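Side-chain contacts in histidine triad protein (Plasmodium falciparum 3D7, PDB 5CS2), which probably hydrolyses diadenosine triphosphate to AMP and ADP and binds the anti-plasmodial natural product cyclomarin A: residues N68-I72 and E73-D77; Y28-K32 and R33-I37. One frame throughout, in Å; residues are numbered along the deposited sequence.

Contact 1: residues N68-I72 and E73-D77; sequences NDLDI and EEIID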
ATOM      1  N   ASN A  68      -4.281 -10.152   3.586  1.00 20.70           N
ATOM      2  CA  ASN A  68      -4.097 -11.435   2.914  1.00 22.12           C
ATOM      3  C   ASN A  68      -5.398 -12.208   2.647  1.00 26.30           C
ATOM      4  O   ASN A  68      -5.353 -13.239   1.968  1.00 27.18           O
ATOM      5  CB  ASN A  68      -3.092 -12.270   3.643  1.00 19.68           C
ATOM      6  CG  ASN A  68      -1.700 -11.834   3.247  1.00 24.15           C
ATOM      7  OD1 ASN A  68      -1.187 -12.184   2.185  1.00 28.04           O
ATOM      8  ND2 ASN A  68      -1.124 -11.024   4.061  1.00 18.77           N
ATOM      9  N   ASP A  69      -6.559 -11.672   3.101  1.00 23.69           N
ATOM     10  CA  ASP A  69      -7.875 -12.238   2.799  1.00 24.00           C
ATOM     11  C   ASP A  69      -8.327 -11.739   1.427  1.00 26.42           C
ATOM     12  O   ASP A  69      -9.285 -12.278   0.887  1.00 27.48           O
ATOM     13  CB  ASP A  69      -8.925 -11.812   3.841  1.00 25.42           C
ATOM     14  CG  ASP A  69      -8.727 -12.435   5.207  1.00 34.48           C
ATOM     15  OD1 ASP A  69      -8.265 -13.602   5.271  1.00 37.26           O
ATOM     16  OD2 ASP A  69      -9.049 -11.772   6.212  1.00 35.50           O
ATOM     17  N   LEU A  70      -7.674 -10.679   0.873  1.00 22.41           N
ATOM     18  CA  LEU A  70      -8.097 -10.141  -0.418  1.00 21.80           C
ATOM     19  C   LEU A  70      -7.740 -11.027  -1.581  1.00 26.06           C
ATOM     20  O   LEU A  70      -6.655 -11.615  -1.586  1.00 25.93           O
ATOM     21  CB  LEU A  70      -7.547  -8.715  -0.674  1.00 22.46           C
ATOM     22  CG  LEU A  70      -7.771  -7.588   0.353  1.00 27.63           C
ATOM     23  CD1 LEU A  70      -7.674  -6.242  -0.348  1.00 26.25           C
ATOM     24  CD2 LEU A  70      -9.104  -7.662   1.038  1.00 30.31           C
ATOM     25  N   ASP A  71      -8.608 -11.066  -2.602  1.00 24.04           N
ATOM     26  CA  ASP A  71      -8.339 -11.793  -3.849  1.00 25.32           C
ATOM     27  C   ASP A  71      -7.458 -10.871  -4.726  1.00 26.07           C
ATOM     28  O   ASP A  71      -7.427  -9.651  -4.499  1.00 24.04           O
ATOM     29  CB  ASP A  71      -9.645 -12.108  -4.601  1.00 29.02           C
ATOM     30  CG  ASP A  71     -10.643 -12.987  -3.874  1.00 46.27           C
ATOM     31  OD1 ASP A  71     -10.210 -13.828  -3.037  1.00 47.12           O
ATOM     32  OD2 ASP A  71     -11.849 -12.898  -4.194  1.00 55.07           O
ATOM     33  N   ILE A  72      -6.762 -11.453  -5.714  1.00 23.06           N
ATOM     34  CA  ILE A  72      -5.874 -10.747  -6.647  1.00 21.76           C
ATOM     35  C   ILE A  72      -6.562  -9.509  -7.250  1.00 25.20           C
ATOM     36  O   ILE A  72      -5.986  -8.428  -7.213  1.00 24.25           O
ATOM     37  CB  ILE A  72      -5.269 -11.680  -7.738  1.00 25.83           C
ATOM     38  CG1 ILE A  72      -4.352 -12.727  -7.076  1.00 26.97           C
ATOM     39  CG2 ILE A  72      -4.473 -10.881  -8.801  1.00 28.00           C
ATOM     40  CD1 ILE A  72      -3.960 -13.906  -7.915  1.00 36.28           C
ATOM     41  N   GLU A  73      -7.817  -9.665  -7.726  1.00 23.31           N
ATOM     42  CA  GLU A  73      -8.616  -8.599  -8.343  1.00 23.56           C
ATOM     43  C   GLU A  73      -8.848  -7.464  -7.337  1.00 26.85           C
ATOM     44  O   GLU A  73      -8.746  -6.301  -7.722  1.00 26.04           O
ATOM     45  CB  GLU A  73      -9.964  -9.146  -8.875  1.00 26.21           C
ATOM     46  CG  GLU A  73      -9.833 -10.165  -9.994  1.00 37.89           C
ATOM     47  CD  GLU A  73      -9.461 -11.579  -9.576  1.00 61.17           C
ATOM     48  OE1 GLU A  73      -9.503 -11.882  -8.361  1.00 38.67           O
ATOM     49  OE2 GLU A  73      -9.106 -12.380 -10.471  1.00 66.88           O
ATOM     50  N   GLU A  74      -9.120  -7.793  -6.050  1.00 22.76           N
ATOM     51  CA  GLU A  74      -9.324  -6.800  -4.992  1.00 21.98           C
ATOM     52  C   GLU A  74      -8.036  -6.049  -4.644  1.00 24.07           C
ATOM     53  O   GLU A  74      -8.095  -4.854  -4.364  1.00 23.69           O
ATOM     54  CB  GLU A  74      -9.902  -7.433  -3.711  1.00 23.98           C
ATOM     55  CG  GLU A  74     -11.286  -8.041  -3.879  1.00 29.63           C
ATOM     56  CD  GLU A  74     -11.811  -8.729  -2.630  1.00 40.98           C
ATOM     57  OE1 GLU A  74     -11.095  -9.602  -2.079  1.00 28.57           O
ATOM     58  OE2 GLU A  74     -12.916  -8.356  -2.168  1.00 32.25           O
ATOM     59  N   ILE A  75      -6.889  -6.760  -4.609  1.00 20.43           N
ATOM     60  CA  ILE A  75      -5.568  -6.161  -4.323  1.00 20.18           C
ATOM     61  C   ILE A  75      -5.271  -5.137  -5.401  1.00 21.25           C
ATOM     62  O   ILE A  75      -4.894  -4.008  -5.097  1.00 21.42           O
ATOM     63  CB  ILE A  75      -4.423  -7.223  -4.221  1.00 22.86           C
ATOM     64  CG1 ILE A  75      -4.681  -8.173  -3.048  1.00 22.79           C
ATOM     65  CG2 ILE A  75      -3.025  -6.515  -4.069  1.00 23.72           C
ATOM     66  CD1 ILE A  75      -3.997  -9.550  -3.220  1.00 25.39           C
ATOM     67  N   ILE A  76      -5.451  -5.534  -6.672  1.00 18.32           N
ATOM     68  CA  ILE A  76      -5.209  -4.606  -7.777  1.00 18.64           C
ATOM     69  C   ILE A  76      -6.141  -3.402  -7.696  1.00 22.90           C
ATOM     70  O   ILE A  76      -5.699  -2.256  -7.852  1.00 21.14           O
ATOM     71  CB  ILE A  76      -5.351  -5.376  -9.105  1.00 21.98           C
ATOM     72  CG1 ILE A  76      -4.209  -6.431  -9.253  1.00 21.08           C
ATOM     73  CG2 ILE A  76      -5.466  -4.420 -10.334  1.00 26.76           C
ATOM     74  CD1 ILE A  76      -4.431  -7.439 -10.410  1.00 30.63           C
ATOM     75  N   ASP A  77      -7.439  -3.662  -7.477  1.00 21.47           N
ATOM     76  CA  ASP A  77      -8.437  -2.594  -7.435  1.00 20.93           C
ATOM     77  C   ASP A  77      -8.130  -1.561  -6.354  1.00 21.64           C
ATOM     78  O   ASP A  77      -8.033  -0.370  -6.657  1.00 20.45           O
ATOM     79  CB  ASP A  77      -9.850  -3.193  -7.275  1.00 21.60           C
ATOM     80  CG  ASP A  77     -10.968  -2.158  -7.373  1.00 27.16           C
ATOM     81  OD1 ASP A  77     -11.043  -1.287  -6.486  1.00 25.15           O
ATOM     82  OD2 ASP A  77     -11.804  -2.261  -8.318  1.00 27.87           O
TER
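The carboxylates of E74 and D71 are turned 34° against each other, and OE1 of E74 uses its anti lone pair, the one away from OE2, to accept the backbone N-H of D71. This bond is nearly straight, with D71 N to E74 OE1 2.9 Å and 172° at the hydrogen. D71 is the N-cap of helix 72-93 and E74 its N3 residue: the N3 side chain bonds the N-cap N-H, as in one half of a capping box, but the D71 side chain makes no capping bond in return, so no full box forms. E74 reaches the N-cap because its CG stands beside the backbone N (chi1 -63°) and the chain then runs extended.

L70, one residue before the cap, lays its CB on CG1 of I75 at 3.8 Å. This pairing of N' with N4 is a hydrophobic staple. Within the first turn, I72 CG2 meets I76 CD1 at 3.8 Å, an i to i+4 pair. The first i to i+4 backbone bonds are I75 N to D71 O at 2.9 Å and I76 N to I72 O at 3.0 Å.

D71 OD2 lies 4.0 Å from E74 OE1, a pairing of like charges. K64 forms a salt bridge with E74 OE1 and a long, weak ion pair with D71 OD2, which probably eases the repulsion. The same E74 oxygen thus engages the N-cap N-H and a lysine ammonium, both of which would tend to keep the glutamate ionised.

Contact 2: residues Y28-K32 and R33-I37; sequences YEIDK and REVFI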
ATOM      1  N   TYR A  28     -19.681  -1.173  11.203  1.00 20.10           N
ATOM      2  CA  TYR A  28     -20.221   0.168  10.959  1.00 20.60           C
ATOM      3  C   TYR A  28     -20.775   0.338   9.558  1.00 22.81           C
ATOM      4  O   TYR A  28     -20.585  -0.514   8.685  1.00 20.70           O
ATOM      5  CB  TYR A  28     -19.193   1.259  11.280  1.00 22.68           C
ATOM      6  CG  TYR A  28     -18.637   1.150  12.681  1.00 27.60           C
ATOM      7  CD1 TYR A  28     -19.420   1.456  13.787  1.00 30.37           C
ATOM      8  CD2 TYR A  28     -17.348   0.667  12.906  1.00 28.23           C
ATOM      9  CE1 TYR A  28     -18.924   1.340  15.081  1.00 34.04           C
ATOM     10  CE2 TYR A  28     -16.827   0.577  14.197  1.00 30.18           C
ATOM     11  CZ  TYR A  28     -17.625   0.906  15.282  1.00 41.35           C
ATOM     12  OH  TYR A  28     -17.162   0.796  16.568  1.00 44.53           O
ATOM     13  N   GLU A  29     -21.575   1.382   9.388  1.00 21.18           N
ATOM     14  CA  GLU A  29     -22.133   1.666   8.075  1.00 20.79           C
ATOM     15  C   GLU A  29     -21.718   3.100   7.767  1.00 22.72           C
ATOM     16  O   GLU A  29     -21.771   3.956   8.641  1.00 24.19           O
ATOM     17  CB  GLU A  29     -23.660   1.483   8.083  1.00 22.64           C
ATOM     18  CG  GLU A  29     -24.243   1.576   6.682  1.00 32.77           C
ATOM     19  CD  GLU A  29     -25.742   1.378   6.557  1.00 54.77           C
ATOM     20  OE1 GLU A  29     -26.318   0.546   7.303  1.00 35.01           O
ATOM     21  OE2 GLU A  29     -26.331   2.022   5.657  1.00 43.60           O
ATOM     22  N   ILE A  30     -21.183   3.329   6.556  1.00 20.35           N
ATOM     23  CA  ILE A  30     -20.735   4.664   6.173  1.00 17.59           C
ATOM     24  C   ILE A  30     -21.879   5.335   5.419  1.00 20.23           C
ATOM     25  O   ILE A  30     -22.462   4.713   4.528  1.00 22.09           O
ATOM     26  CB  ILE A  30     -19.442   4.578   5.286  1.00 20.57           C
ATOM     27  CG1 ILE A  30     -18.287   3.801   6.021  1.00 20.47           C
ATOM     28  CG2 ILE A  30     -18.981   5.983   4.840  1.00 22.44           C
ATOM     29  CD1 ILE A  30     -17.887   4.378   7.399  1.00 20.85           C
ATOM     30  N   ASP A  31     -22.175   6.583   5.783  1.00 19.65           N
ATOM     31  CA  ASP A  31     -23.208   7.413   5.130  1.00 19.40           C
ATOM     32  C   ASP A  31     -22.762   7.653   3.679  1.00 24.02           C
ATOM     33  O   ASP A  31     -21.593   7.990   3.424  1.00 23.94           O
ATOM     34  CB  ASP A  31     -23.317   8.762   5.869  1.00 22.75           C
ATOM     35  CG  ASP A  31     -24.586   9.529   5.556  1.00 33.58           C
ATOM     36  OD1 ASP A  31     -24.777   9.909   4.379  1.00 30.09           O
ATOM     37  OD2 ASP A  31     -25.384   9.763   6.492  1.00 38.14           O
ATOM     38  N   LYS A  32     -23.686   7.475   2.731  1.00 21.05           N
ATOM     39  CA  LYS A  32     -23.414   7.697   1.296  1.00 21.28           C
ATOM     40  C   LYS A  32     -22.873   9.098   0.998  1.00 24.42           C
ATOM     41  O   LYS A  32     -22.116   9.250   0.023  1.00 25.34           O
ATOM     42  CB  LYS A  32     -24.670   7.399   0.453  1.00 22.72           C
ATOM     43  CG  LYS A  32     -25.834   8.351   0.730  1.00 33.98           C
ATOM     44  CD  LYS A  32     -27.094   7.919  -0.024  1.00 51.96           C
ATOM     45  CE  LYS A  32     -28.277   8.767   0.373  1.00 66.01           C
ATOM     46  NZ  LYS A  32     -29.550   8.216  -0.163  1.00 77.49           N
ATOM     47  N   ARG A  33     -23.239  10.114   1.823  1.00 20.89           N
ATOM     48  CA  ARG A  33     -22.769  11.496   1.707  1.00 21.43           C
ATOM     49  C   ARG A  33     -21.268  11.634   1.975  1.00 23.82           C
ATOM     50  O   ARG A  33     -20.674  12.650   1.624  1.00 23.81           O
ATOM     51  CB  ARG A  33     -23.551  12.448   2.649  1.00 23.04           C
ATOM     52  CG  ARG A  33     -24.973  12.731   2.166  1.00 30.90           C
ATOM     53  CD  ARG A  33     -25.762  13.522   3.204  1.00 36.65           C
ATOM     54  NE  ARG A  33     -26.060  12.674   4.359  1.00 41.67           N
ATOM     55  CZ  ARG A  33     -26.654  13.081   5.474  1.00 52.57           C
ATOM     56  NH1 ARG A  33     -27.027  14.350   5.615  1.00 35.41           N
ATOM     57  NH2 ARG A  33     -26.872  12.225   6.462  1.00 32.52           N
ATOM     58  N   GLU A  34     -20.668  10.632   2.654  1.00 21.06           N
ATOM     59  CA  GLU A  34     -19.241  10.703   3.006  1.00 20.91           C
ATOM     60  C   GLU A  34     -18.332   9.983   2.011  1.00 22.44           C
ATOM     61  O   GLU A  34     -17.110  10.059   2.142  1.00 24.07           O
ATOM     62  CB  GLU A  34     -19.038  10.099   4.412  1.00 22.12           C
ATOM     63  CG  GLU A  34     -19.912  10.744   5.478  1.00 35.93           C
ATOM     64  CD  GLU A  34     -19.941  10.020   6.815  1.00 70.63           C
ATOM     65  OE1 GLU A  34     -19.447   8.870   6.898  1.00 67.16           O
ATOM     66  OE2 GLU A  34     -20.479  10.600   7.785  1.00 71.08           O
ATOM     67  N   VAL A  35     -18.915   9.310   1.046  1.00 17.04           N
ATOM     68  CA  VAL A  35     -18.233   8.490   0.046  1.00 17.53           C
ATOM     69  C   VAL A  35     -17.964   9.350  -1.191  1.00 19.46           C
ATOM     70  O   VAL A  35     -18.886   9.945  -1.724  1.00 20.44           O
ATOM     71  CB  VAL A  35     -19.050   7.227  -0.310  1.00 21.02           C
ATOM     72  CG1 VAL A  35     -18.390   6.422  -1.428  1.00 20.46           C
ATOM     73  CG2 VAL A  35     -19.281   6.355   0.935  1.00 20.46           C
ATOM     74  N   PHE A  36     -16.733   9.386  -1.643  1.00 17.24           N
ATOM     75  CA  PHE A  36     -16.405  10.192  -2.840  1.00 17.29           C
ATOM     76  C   PHE A  36     -16.163   9.338  -4.092  1.00 21.92           C
ATOM     77  O   PHE A  36     -16.105   9.885  -5.195  1.00 20.66           O
ATOM     78  CB  PHE A  36     -15.244  11.135  -2.545  1.00 18.28           C
ATOM     79  CG  PHE A  36     -14.053  10.461  -1.899  1.00 18.12           C
ATOM     80  CD1 PHE A  36     -13.183   9.671  -2.652  1.00 21.01           C
ATOM     81  CD2 PHE A  36     -13.791  10.631  -0.543  1.00 19.17           C
ATOM     82  CE1 PHE A  36     -12.090   9.025  -2.045  1.00 20.98           C
ATOM     83  CE2 PHE A  36     -12.670  10.031   0.050  1.00 21.65           C
ATOM     84  CZ  PHE A  36     -11.840   9.216  -0.698  1.00 20.88           C
ATOM     85  N   ILE A  37     -15.958   7.998  -3.950  1.00 17.60           N
ATOM     86  CA  ILE A  37     -15.750   7.156  -5.114  1.00 18.14           C
ATOM     87  C   ILE A  37     -16.106   5.715  -4.767  1.00 21.88           C
ATOM     88  O   ILE A  37     -15.810   5.273  -3.661  1.00 20.16           O
ATOM     89  CB  ILE A  37     -14.271   7.245  -5.658  1.00 20.34           C
ATOM     90  CG1 ILE A  37     -14.121   6.545  -7.030  1.00 21.23           C
ATOM     91  CG2 ILE A  37     -13.242   6.697  -4.629  1.00 21.23           C
ATOM     92  CD1 ILE A  37     -12.827   7.000  -7.859  1.00 20.38           C
TER
HETATM   93  O   HOH W   1     -20.955   7.377   8.601  1.00 51.53           O
HETATM   94  O   HOH W   2     -21.354  10.913  -1.998  1.00 30.62           O
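D31 and R33 carry an Asx turn laid over a type I beta turn, which links strand 28-29 to strand 35-38 in this HIT domain. The evidence for the first is the bond from R33 N to D31 OD1 (3.0 Å), made on the oxygen's anti lone pair; for the second, E34 N to D31 O at 2.9 Å, with K32 and R33 both at helical backbone angles. D31 CG stands anti to its own N (chi1 -163°), which turns the carboxylate towards the chain that follows.

The guanidinium of R33 forms a side-on, two-nitrogen salt bridge with that carboxylate. NE reaches OD1 of D31 at 3.0 Å, and NH2 reaches OD2 of D31 at 2.9 Å. Each nitrogen approaches from the syn side but well out of the carboxylate plane, the two flat groups being 46° apart. OD1 therefore accepts two N-H groups of one residue, fixing the rotation of the aspartate. The R33 side chain gets there by a bend at chi3 (-71°), and it also touches E185 of helix 181-199.

A water accepts from D31 N and donates to E34 OE1. I30 CG2 and V35 CG2, 3.9 Å apart, make the apolar contact across the turn, their side chains crossing at about a right angle. The K32 carbonyl draws only a weak bond from V35 N, at 3.4 Å, but one water donates to both K32 O and V35 O, each 2.7 Å away.

In the fold
From the N terminus the chain meets contact 2 first: residues 31-34 turn it from strand 28-29 into strand 35-38, the edge strand, within this chain, of the five-stranded antiparallel sheet. It then runs through strands 42-46 and 56-60 to contact 1, which starts helix 72-93. The two are local and in series, neither enclosing nor crossing the other; the centres of contact 1 and contact 2 are about 21 Å apart. The helix joins them indirectly: I37 packs on L81 and F84, while D77 bonds T39, just after strand 35-38, and S42, at the start of strand 42-46. Helix 181-199 touches contact 2 through D31, R33 and E34, whereas the second subunit packs against contact 1.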